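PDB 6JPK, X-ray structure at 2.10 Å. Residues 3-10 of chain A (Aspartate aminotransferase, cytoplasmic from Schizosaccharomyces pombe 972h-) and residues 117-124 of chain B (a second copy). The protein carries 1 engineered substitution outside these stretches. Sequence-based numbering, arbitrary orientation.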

# COMPACT_ATOMS: atom_id res chain seq x y z
N ASP A 3 -23.42 7.19 -16.73
CA ASP A 3 -24.58 7.92 -16.23
C ASP A 3 -24.16 9.02 -15.26
O ASP A 3 -25.02 9.73 -14.72
CB ASP A 3 -25.57 6.97 -15.57
CG ASP A 3 -26.09 5.90 -16.52
OD1 ASP A 3 -25.79 4.71 -16.29
OD2 ASP A 3 -26.77 6.25 -17.51
N TYR A 4 -22.85 9.18 -15.04
CA TYR A 4 -22.29 10.04 -14.01
C TYR A 4 -21.18 10.92 -14.57
O TYR A 4 -20.37 11.47 -13.80
CB TYR A 4 -21.79 9.18 -12.84
CG TYR A 4 -22.86 8.26 -12.29
CD1 TYR A 4 -23.83 8.74 -11.41
CD2 TYR A 4 -22.94 6.93 -12.68
CE1 TYR A 4 -24.83 7.92 -10.92
CE2 TYR A 4 -23.93 6.09 -12.20
CZ TYR A 4 -24.88 6.59 -11.32
OH TYR A 4 -25.87 5.77 -10.83
N GLY A 5 -21.12 11.07 -15.89
CA GLY A 5 -20.20 11.99 -16.52
C GLY A 5 -18.81 11.46 -16.80
O GLY A 5 -17.96 12.23 -17.27
N PHE A 6 -18.55 10.17 -16.54
CA PHE A 6 -17.18 9.67 -16.61
C PHE A 6 -16.68 9.51 -18.04
O PHE A 6 -15.47 9.43 -18.25
CB PHE A 6 -17.05 8.35 -15.85
CG PHE A 6 -17.28 8.48 -14.36
CD1 PHE A 6 -16.79 9.57 -13.66
CD2 PHE A 6 -18.01 7.52 -13.68
CE1 PHE A 6 -17.01 9.70 -12.30
CE2 PHE A 6 -18.25 7.65 -12.30
CZ PHE A 6 -17.74 8.74 -11.62
N ALA A 7 -17.58 9.48 -19.03
CA ALA A 7 -17.15 9.46 -20.42
C ALA A 7 -16.56 10.79 -20.87
O ALA A 7 -15.90 10.82 -21.91
CB ALA A 7 -18.33 9.09 -21.33
N ASN A 8 -16.75 11.87 -20.10
CA ASN A 8 -16.14 13.16 -20.40
C ASN A 8 -14.68 13.24 -19.99
O ASN A 8 -13.98 14.18 -20.40
CB ASN A 8 -16.90 14.29 -19.70
CG ASN A 8 -18.36 14.35 -20.10
OD1 ASN A 8 -18.73 13.96 -21.20
ND2 ASN A 8 -19.20 14.85 -19.19
N ILE A 9 -14.20 12.29 -19.18
CA ILE A 9 -12.80 12.27 -18.78
C ILE A 9 -11.90 12.15 -20.00
O ILE A 9 -12.23 11.46 -20.98
CB ILE A 9 -12.57 11.10 -17.80
CG1 ILE A 9 -13.34 11.34 -16.50
CG2 ILE A 9 -11.09 10.88 -17.54
CD1 ILE A 9 -13.26 10.18 -15.53
N GLU A 10 -10.77 12.85 -19.97
CA GLU A 10 -9.72 12.66 -20.96
C GLU A 10 -8.81 11.51 -20.54
O GLU A 10 -8.33 11.48 -19.40
CB GLU A 10 -8.90 13.94 -21.14
N SER B 117 -10.78 8.56 -3.85
CA SER B 117 -9.95 9.57 -4.51
C SER B 117 -10.45 9.86 -5.92
O SER B 117 -10.54 11.02 -6.34
CB SER B 117 -8.49 9.14 -4.58
OG SER B 117 -7.99 8.78 -3.32
N PHE B 118 -10.77 8.80 -6.68
CA PHE B 118 -11.26 8.99 -8.04
C PHE B 118 -12.61 9.71 -8.05
O PHE B 118 -12.83 10.63 -8.84
CB PHE B 118 -11.38 7.65 -8.78
CG PHE B 118 -12.00 7.80 -10.15
CD1 PHE B 118 -13.37 7.68 -10.32
CD2 PHE B 118 -11.22 8.13 -11.24
CE1 PHE B 118 -13.95 7.86 -11.55
CE2 PHE B 118 -11.79 8.32 -12.48
CZ PHE B 118 -13.16 8.18 -12.64
N ILE B 119 -13.53 9.27 -7.20
CA ILE B 119 -14.87 9.85 -7.19
C ILE B 119 -14.83 11.32 -6.75
O ILE B 119 -15.51 12.17 -7.32
CB ILE B 119 -15.79 8.99 -6.32
CG1 ILE B 119 -16.05 7.66 -7.04
CG2 ILE B 119 -17.09 9.72 -6.01
CD1 ILE B 119 -16.80 6.63 -6.21
N GLU B 120 -14.02 11.64 -5.74
CA GLU B 120 -13.88 13.05 -5.35
C GLU B 120 -13.39 13.90 -6.53
O GLU B 120 -13.95 14.96 -6.82
CB GLU B 120 -12.92 13.19 -4.17
CG GLU B 120 -12.89 14.58 -3.53
CD GLU B 120 -12.04 15.59 -4.31
OE1 GLU B 120 -12.41 16.78 -4.35
OE2 GLU B 120 -11.00 15.18 -4.88
N THR B 121 -12.35 13.43 -7.23
CA THR B 121 -11.75 14.22 -8.29
C THR B 121 -12.66 14.33 -9.51
O THR B 121 -12.80 15.42 -10.09
CB THR B 121 -10.40 13.62 -8.71
OG1 THR B 121 -9.53 13.60 -7.58
CG2 THR B 121 -9.77 14.46 -9.83
N PHE B 122 -13.28 13.24 -9.92
CA PHE B 122 -13.99 13.22 -11.19
C PHE B 122 -15.50 13.21 -11.04
O PHE B 122 -16.21 13.20 -12.06
CB PHE B 122 -13.52 12.03 -12.03
CG PHE B 122 -12.09 12.15 -12.43
CD1 PHE B 122 -11.09 11.57 -11.67
CD2 PHE B 122 -11.73 12.90 -13.54
CE1 PHE B 122 -9.76 11.70 -12.04
CE2 PHE B 122 -10.41 13.04 -13.92
CZ PHE B 122 -9.42 12.44 -13.16
N TYR B 123 -16.02 13.22 -9.82
CA TYR B 123 -17.46 13.31 -9.65
C TYR B 123 -17.82 14.41 -8.65
O TYR B 123 -18.63 15.29 -8.97
CB TYR B 123 -18.04 11.96 -9.21
CG TYR B 123 -19.55 11.94 -9.15
CD1 TYR B 123 -20.31 11.94 -10.31
CD2 TYR B 123 -20.22 11.94 -7.92
CE1 TYR B 123 -21.70 11.92 -10.26
CE2 TYR B 123 -21.60 11.92 -7.86
CZ TYR B 123 -22.34 11.92 -9.03
OH TYR B 123 -23.72 11.90 -8.96
N VAL B 124 -17.22 14.39 -7.46
CA VAL B 124 -17.66 15.31 -6.41
C VAL B 124 -17.34 16.75 -6.77
O VAL B 124 -18.17 17.65 -6.58
CB VAL B 124 -17.05 14.91 -5.06
CG1 VAL B 124 -17.34 15.99 -4.01
CG2 VAL B 124 -17.59 13.55 -4.61
O HOH W 1 -18.46 13.35 -13.52

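A short N-terminal segment of one subunit packs the side chains of Tyr A4, Phe A6 and Ile A9 against a helix of the second copy, mainly through apolar atoms, with no direct hydrogen bond between the stretches and one water joining their backbones. Together the two surfaces bury 326 Å².

Residues 6-8 of chain A form a short 3-10 turn, held by the bonds from Asn A8 N to Gly A5 O (3.1 Å) and from Ile A9 N to Phe A6 O (3.3 Å). Gly A5 precedes the turn at phi/psi 87/4, where a CB would be jammed against the carbonyl oxygen of Tyr A4. The chain B stretch is helical throughout and widens to a pi-type turn at 120-124: both Tyr B123 N and Val B124 N donate to Ile B119 O, each at 2.8 Å. The backbones stay well apart, with CA atoms 7.2 Å apart for Phe A6 and Phe B122 and 7.3 Å for Tyr A4 and Tyr B123, so side chains fill most of the gap.

Phe A6 is central to the packing. Its CA-to-CB bond points sideways, but chi1 of -65° (m) brings the ring end to the helix. Phe B118 CE1 lies over one face of this ring, 3.6 Å from Phe A6 CE1; the two rings meet obliquely, centroids 5.2 Å apart and planes at 56°. At the edge of the same ring, Phe A6 CE1 comes within 3.6 Å of Phe B122 O, a placement that sets the slightly positive rim of an aromatic ring against a partial negative charge. Phe A6 CE1 also lies 4.0 Å from Tyr B123 CB.

Ile A9 extends its side chain (m, t) so that CD1 reaches two phenylalanines one helical turn apart. Ile A9 CD1 sits at the edge of the Phe B118 ring, 3.5 Å from Phe B118 CZ, and lies 3.7 Å from Phe B122 CD2; these are dispersion contacts between apolar groups, and Ile A9 is buried in the assembly.

Near the other end of the contact, Tyr A4 CB packs 3.8 Å from Tyr B123 CE1, while Tyr A4 O approaches the edge of the Tyr B123 ring, 3.5 Å from Tyr B123 CD1. Both tyrosine hydroxyls are hydrogen-bonded elsewhere in the structure; the side-chain contact here is between carbon atoms.

Water 1 supplies the polar link, donating to Tyr A4 O and to Phe B122 O, each at 2.7 Å. Two carbonyls cannot hydrogen-bond to each other; a water that donates to both bridges them and ties the loop to the helix.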